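Local coordinates for protein IMPACT family member YigZ (Escherichia coli, PDB 1VI7) that is of unknown function but may bind guanyl ribonucleotides and hydrolyse ribonucleoside triphosphates, at residues H49-A61 / F72-M86. Numbering follows the deposited sequence.
Sequences HPDARHHCVAWVA and FSDDGEPAGTAGKPM
Glu77 OE1 is gripped by a salt bridge to Arg104 and a hydrogen bond from the Tyr120 hydroxyl, and it lies 3.5 Å from His54 CD2. The contact extends the beta hairpin of strands 57-60 and 71-73, the latter an outermost strand of a five-stranded antiparallel sheet, into the loops at its end. The Glu77 carboxylate stacks over one face of the His54 imidazole, offset toward the rim, with the two planes 18° apart. Glu77 CG adds a CH-pi contact over the ring, 4.0 Å from its centroid. His54 ND1 donates to Asp75 O at 2.8 Å, in the carbonyl plane but somewhat tilted from the ring plane, which together with the Glu77 stack limits the ring's rotation. An alanine in place of His54 would take away both this donor and the ring, and would probably leave Asp75 O without its mate and the Glu77 side chain without its flat neighbour. Asp75 lies in a type I' turn from Asp74 to Glu77, whose positive phi at Gly76 suits glycine. With its CG anti to the backbone N (chi1 168°), Asp75 extends its carboxylate toward segment 49-61, where OD2 takes the His55 N-H at 2.6 Å on its anti side, 33° out of plane. Farther along, Val57 and Ser73 form an antiparallel hydrogen-bonded pair, with Val57 N to Ser73 O at 3.2 Å and Ser73 N to Val57 O at 3.0 Å. Ala58 and Phe72 follow as a non-hydrogen-bonded pair. On the Ala58 face, Met86 of helix 84-93 lays its CG 3.4 Å from Ala58 CB and brings its thioether past the Val57 backbone; Tyr120 of helix 113-128 packs on both Met86 and Cys56. The Cys56 sulfur packs against segment 72-86, SG resting 3.4 Å from Ala82 CB.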
loop_
_atom_site.group_PDB
_atom_site.type_symbol
_atom_site.label_atom_id
_atom_site.label_comp_id
_atom_site.label_asym_id
_atom_site.label_seq_id
_atom_site.Cartn_x
_atom_site.Cartn_y
_atom_site.Cartn_z
ATOM N N HIS A 49 -15.989 0.682 -16.907
ATOM C CA HIS A 49 -17.309 1.299 -16.877
ATOM C C HIS A 49 -17.291 2.706 -17.468
ATOM O O HIS A 49 -17.103 3.696 -16.737
ATOM C CB HIS A 49 -17.889 1.373 -15.461
ATOM C CG HIS A 49 -17.782 0.132 -14.642
ATOM N ND1 HIS A 49 -18.858 -0.700 -14.393
ATOM C CD2 HIS A 49 -16.717 -0.423 -14.012
ATOM C CE1 HIS A 49 -18.455 -1.724 -13.663
ATOM N NE2 HIS A 49 -17.156 -1.578 -13.428
ATOM N N PRO A 50 -17.271 2.810 -18.787
ATOM C CA PRO A 50 -17.303 4.113 -19.450
ATOM C C PRO A 50 -18.652 4.791 -19.283
ATOM O O PRO A 50 -18.772 5.971 -18.971
ATOM C CB PRO A 50 -17.026 3.790 -20.896
ATOM C CG PRO A 50 -17.033 2.327 -21.045
ATOM C CD PRO A 50 -17.482 1.716 -19.748
ATOM N N ASP A 51 -19.726 4.006 -19.362
ATOM C CA ASP A 51 -21.077 4.483 -19.238
ATOM C C ASP A 51 -21.500 4.976 -17.866
ATOM O O ASP A 51 -22.688 5.314 -17.685
ATOM C CB ASP A 51 -22.080 3.385 -19.660
ATOM C CG ASP A 51 -22.305 3.416 -21.162
ATOM O OD1 ASP A 51 -22.153 2.340 -21.786
ATOM O OD2 ASP A 51 -22.621 4.494 -21.697
ATOM N N ALA A 52 -20.609 4.927 -16.893
ATOM C CA ALA A 52 -20.903 5.397 -15.543
ATOM C C ALA A 52 -20.406 6.846 -15.435
ATOM O O ALA A 52 -19.290 7.187 -15.799
ATOM C CB ALA A 52 -20.301 4.499 -14.491
ATOM N N ARG A 53 -21.296 7.681 -14.929
ATOM C CA ARG A 53 -21.092 9.097 -14.802
ATOM C C ARG A 53 -19.957 9.512 -13.894
ATOM O O ARG A 53 -19.325 10.563 -14.135
ATOM C CB ARG A 53 -22.414 9.751 -14.362
ATOM C CG ARG A 53 -22.588 11.144 -14.935
ATOM C CD ARG A 53 -23.838 11.787 -14.407
ATOM N NE ARG A 53 -23.905 11.765 -12.936
ATOM C CZ ARG A 53 -25.045 12.120 -12.320
ATOM N NH1 ARG A 53 -26.102 12.487 -13.054
ATOM N NH2 ARG A 53 -25.101 12.104 -11.003
ATOM N N HIS A 54 -19.773 8.811 -12.774
ATOM C CA HIS A 54 -18.756 9.158 -11.806
ATOM C C HIS A 54 -17.920 7.972 -11.356
ATOM O O HIS A 54 -18.332 6.808 -11.490
ATOM C CB HIS A 54 -19.364 9.844 -10.565
ATOM C CG HIS A 54 -20.236 11.019 -10.882
ATOM N ND1 HIS A 54 -19.743 12.239 -11.287
ATOM C CD2 HIS A 54 -21.583 11.129 -10.940
ATOM C CE1 HIS A 54 -20.748 13.044 -11.566
ATOM N NE2 HIS A 54 -21.885 12.398 -11.366
ATOM N N HIS A 55 -16.670 8.252 -10.971
ATOM C CA HIS A 55 -15.710 7.284 -10.492
ATOM C C HIS A 55 -14.854 7.862 -9.352
ATOM O O HIS A 55 -13.667 8.132 -9.494
ATOM C CB HIS A 55 -14.814 6.747 -11.603
ATOM C CG HIS A 55 -15.512 6.207 -12.813
ATOM N ND1 HIS A 55 -15.988 7.049 -13.811
ATOM C CD2 HIS A 55 -15.921 4.969 -13.165
ATOM C CE1 HIS A 55 -16.621 6.344 -14.731
ATOM N NE2 HIS A 55 -16.593 5.079 -14.369
ATOM N N CYS A 56 -15.447 8.037 -8.193
ATOM C CA CYS A 56 -14.840 8.583 -6.990
ATOM C C CYS A 56 -13.815 7.667 -6.352
ATOM O O CYS A 56 -13.898 6.436 -6.395
ATOM C CB CYS A 56 -15.959 8.985 -6.028
ATOM S SG CYS A 56 -17.470 9.578 -6.877
ATOM N N VAL A 57 -12.740 8.224 -5.795
ATOM C CA VAL A 57 -11.596 7.478 -5.319
ATOM C C VAL A 57 -11.190 7.845 -3.896
ATOM O O VAL A 57 -11.357 9.004 -3.532
ATOM C CB VAL A 57 -10.353 7.855 -6.197
ATOM C CG1 VAL A 57 -9.145 6.992 -5.894
ATOM C CG2 VAL A 57 -10.694 7.850 -7.677
ATOM N N ALA A 58 -10.279 7.090 -3.308
ATOM C CA ALA A 58 -9.750 7.346 -1.965
ATOM C C ALA A 58 -8.712 6.264 -1.649
ATOM O O ALA A 58 -8.924 5.144 -2.167
ATOM C CB ALA A 58 -10.879 7.227 -0.948
ATOM N N TRP A 59 -7.696 6.553 -0.861
ATOM C CA TRP A 59 -6.690 5.533 -0.564
ATOM C C TRP A 59 -5.859 5.907 0.655
ATOM O O TRP A 59 -5.990 7.031 1.139
ATOM C CB TRP A 59 -5.808 5.282 -1.770
ATOM C CG TRP A 59 -4.897 6.389 -2.198
ATOM C CD1 TRP A 59 -3.718 6.750 -1.603
ATOM C CD2 TRP A 59 -5.037 7.259 -3.327
ATOM N NE1 TRP A 59 -3.146 7.804 -2.268
ATOM C CE2 TRP A 59 -3.944 8.138 -3.329
ATOM C CE3 TRP A 59 -6.008 7.383 -4.327
ATOM C CZ2 TRP A 59 -3.761 9.128 -4.292
ATOM C CZ3 TRP A 59 -5.838 8.377 -5.279
ATOM C CH2 TRP A 59 -4.714 9.222 -5.268
ATOM N N VAL A 60 -5.078 5.005 1.146
ATOM C CA VAL A 60 -4.107 5.148 2.270
ATOM C C VAL A 60 -2.952 4.309 1.774
ATOM O O VAL A 60 -3.310 3.236 1.219
ATOM C CB VAL A 60 -4.796 4.466 3.476
ATOM C CG1 VAL A 60 -4.086 3.194 3.907
ATOM C CG2 VAL A 60 -5.032 5.324 4.676
ATOM N N ALA A 61 -1.710 4.686 1.884
ATOM C CA ALA A 61 -0.713 3.686 1.307
ATOM C C ALA A 61 0.016 3.031 2.473
ATOM O O ALA A 61 1.143 2.628 2.453
ATOM C CB ALA A 61 0.096 4.201 0.226
ATOM N N PHE A 72 -7.865 11.336 -2.199
ATOM C CA PHE A 72 -9.279 11.172 -2.541
ATOM C C PHE A 72 -9.692 12.001 -3.746
ATOM O O PHE A 72 -8.887 12.743 -4.313
ATOM C CB PHE A 72 -10.169 11.482 -1.340
ATOM C CG PHE A 72 -9.994 12.870 -0.800
ATOM C CD1 PHE A 72 -9.012 13.144 0.133
ATOM C CD2 PHE A 72 -10.780 13.910 -1.278
ATOM C CE1 PHE A 72 -8.813 14.428 0.604
ATOM C CE2 PHE A 72 -10.610 15.188 -0.786
ATOM C CZ PHE A 72 -9.622 15.445 0.129
ATOM N N SER A 73 -10.937 11.860 -4.211
ATOM C CA SER A 73 -11.413 12.653 -5.336
ATOM C C SER A 73 -12.902 12.505 -5.575
ATOM O O SER A 73 -13.422 11.385 -5.578
ATOM C CB SER A 73 -10.637 12.346 -6.614
ATOM O OG SER A 73 -11.199 13.066 -7.727
ATOM N N ASP A 74 -13.581 13.613 -5.892
ATOM C CA ASP A 74 -15.014 13.534 -6.125
ATOM C C ASP A 74 -15.375 13.209 -7.571
ATOM O O ASP A 74 -16.475 12.712 -7.805
ATOM C CB ASP A 74 -15.766 14.788 -5.754
ATOM C CG ASP A 74 -15.794 15.201 -4.319
ATOM O OD1 ASP A 74 -15.510 14.463 -3.346
ATOM O OD2 ASP A 74 -16.141 16.402 -4.089
ATOM N N ASP A 75 -14.552 13.638 -8.510
ATOM C CA ASP A 75 -14.843 13.416 -9.928
ATOM C C ASP A 75 -16.259 13.869 -10.256
ATOM O O ASP A 75 -17.144 13.073 -10.590
ATOM C CB ASP A 75 -14.547 11.985 -10.316
ATOM C CG ASP A 75 -15.058 11.530 -11.656
ATOM O OD1 ASP A 75 -14.538 12.000 -12.691
ATOM O OD2 ASP A 75 -16.012 10.721 -11.655
ATOM N N GLY A 76 -16.498 15.178 -10.035
ATOM C CA GLY A 76 -17.772 15.750 -10.405
ATOM C C GLY A 76 -18.884 15.681 -9.406
ATOM O O GLY A 76 -19.907 16.376 -9.616
ATOM N N GLU A 77 -18.770 14.866 -8.356
ATOM C CA GLU A 77 -19.827 14.852 -7.319
ATOM C C GLU A 77 -19.557 16.047 -6.398
ATOM O O GLU A 77 -18.401 16.480 -6.245
ATOM C CB GLU A 77 -19.866 13.540 -6.594
ATOM C CG GLU A 77 -20.473 12.323 -7.223
ATOM C CD GLU A 77 -21.935 12.402 -7.585
ATOM O OE1 GLU A 77 -22.609 11.352 -7.644
ATOM O OE2 GLU A 77 -22.413 13.531 -7.862
ATOM N N PRO A 78 -20.584 16.631 -5.820
ATOM C CA PRO A 78 -20.452 17.802 -4.972
ATOM C C PRO A 78 -19.342 17.702 -3.965
ATOM O O PRO A 78 -19.308 16.783 -3.144
ATOM C CB PRO A 78 -21.803 17.975 -4.342
ATOM C CG PRO A 78 -22.660 16.848 -4.772
ATOM C CD PRO A 78 -21.999 16.201 -5.954
ATOM N N ALA A 79 -18.470 18.676 -3.893
ATOM C CA ALA A 79 -17.331 18.705 -2.999
ATOM C C ALA A 79 -17.600 18.124 -1.618
ATOM O O ALA A 79 -18.657 18.383 -1.035
ATOM C CB ALA A 79 -16.798 20.128 -2.874
ATOM N N GLY A 80 -16.662 17.351 -1.096
ATOM C CA GLY A 80 -16.653 16.707 0.175
ATOM C C GLY A 80 -17.760 15.686 0.412
ATOM O O GLY A 80 -18.008 15.285 1.570
ATOM N N THR A 81 -18.387 15.202 -0.658
ATOM C CA THR A 81 -19.514 14.289 -0.563
ATOM C C THR A 81 -19.253 12.926 -1.145
ATOM O O THR A 81 -20.061 12.005 -0.950
ATOM C CB THR A 81 -20.761 14.966 -1.181
ATOM O OG1 THR A 81 -21.895 14.814 -0.317
ATOM C CG2 THR A 81 -21.084 14.435 -2.552
ATOM N N ALA A 82 -18.213 12.765 -1.952
ATOM C CA ALA A 82 -17.876 11.448 -2.505
ATOM C C ALA A 82 -16.420 11.160 -2.197
ATOM O O ALA A 82 -15.942 10.075 -2.508
ATOM C CB ALA A 82 -18.136 11.342 -4.009
ATOM N N GLY A 83 -15.651 12.055 -1.586
ATOM C CA GLY A 83 -14.225 11.697 -1.446
ATOM C C GLY A 83 -13.828 11.423 -0.032
ATOM O O GLY A 83 -13.268 10.384 0.302
ATOM N N LYS A 84 -14.013 12.444 0.834
ATOM C CA LYS A 84 -13.605 12.287 2.230
ATOM C C LYS A 84 -14.356 11.175 2.919
ATOM O O LYS A 84 -13.714 10.302 3.510
ATOM C CB LYS A 84 -13.655 13.613 2.953
ATOM C CG LYS A 84 -12.373 14.418 3.012
ATOM N N PRO A 85 -15.676 11.113 2.830
ATOM C CA PRO A 85 -16.453 10.043 3.432
ATOM C C PRO A 85 -15.811 8.685 3.225
ATOM O O PRO A 85 -15.525 8.019 4.227
ATOM C CB PRO A 85 -17.794 10.132 2.748
ATOM C CG PRO A 85 -17.931 11.541 2.362
ATOM C CD PRO A 85 -16.542 12.074 2.135
ATOM N N MET A 86 -15.454 8.332 1.982
ATOM C CA MET A 86 -14.828 7.026 1.737
ATOM C C MET A 86 -13.435 6.948 2.318
ATOM O O MET A 86 -13.017 5.892 2.809
ATOM C CB MET A 86 -14.925 6.578 0.340
ATOM C CG MET A 86 -14.305 7.271 -0.811
ATOM S SD MET A 86 -14.699 6.552 -2.410
ATOM C CE MET A 86 -16.177 7.365 -2.885
#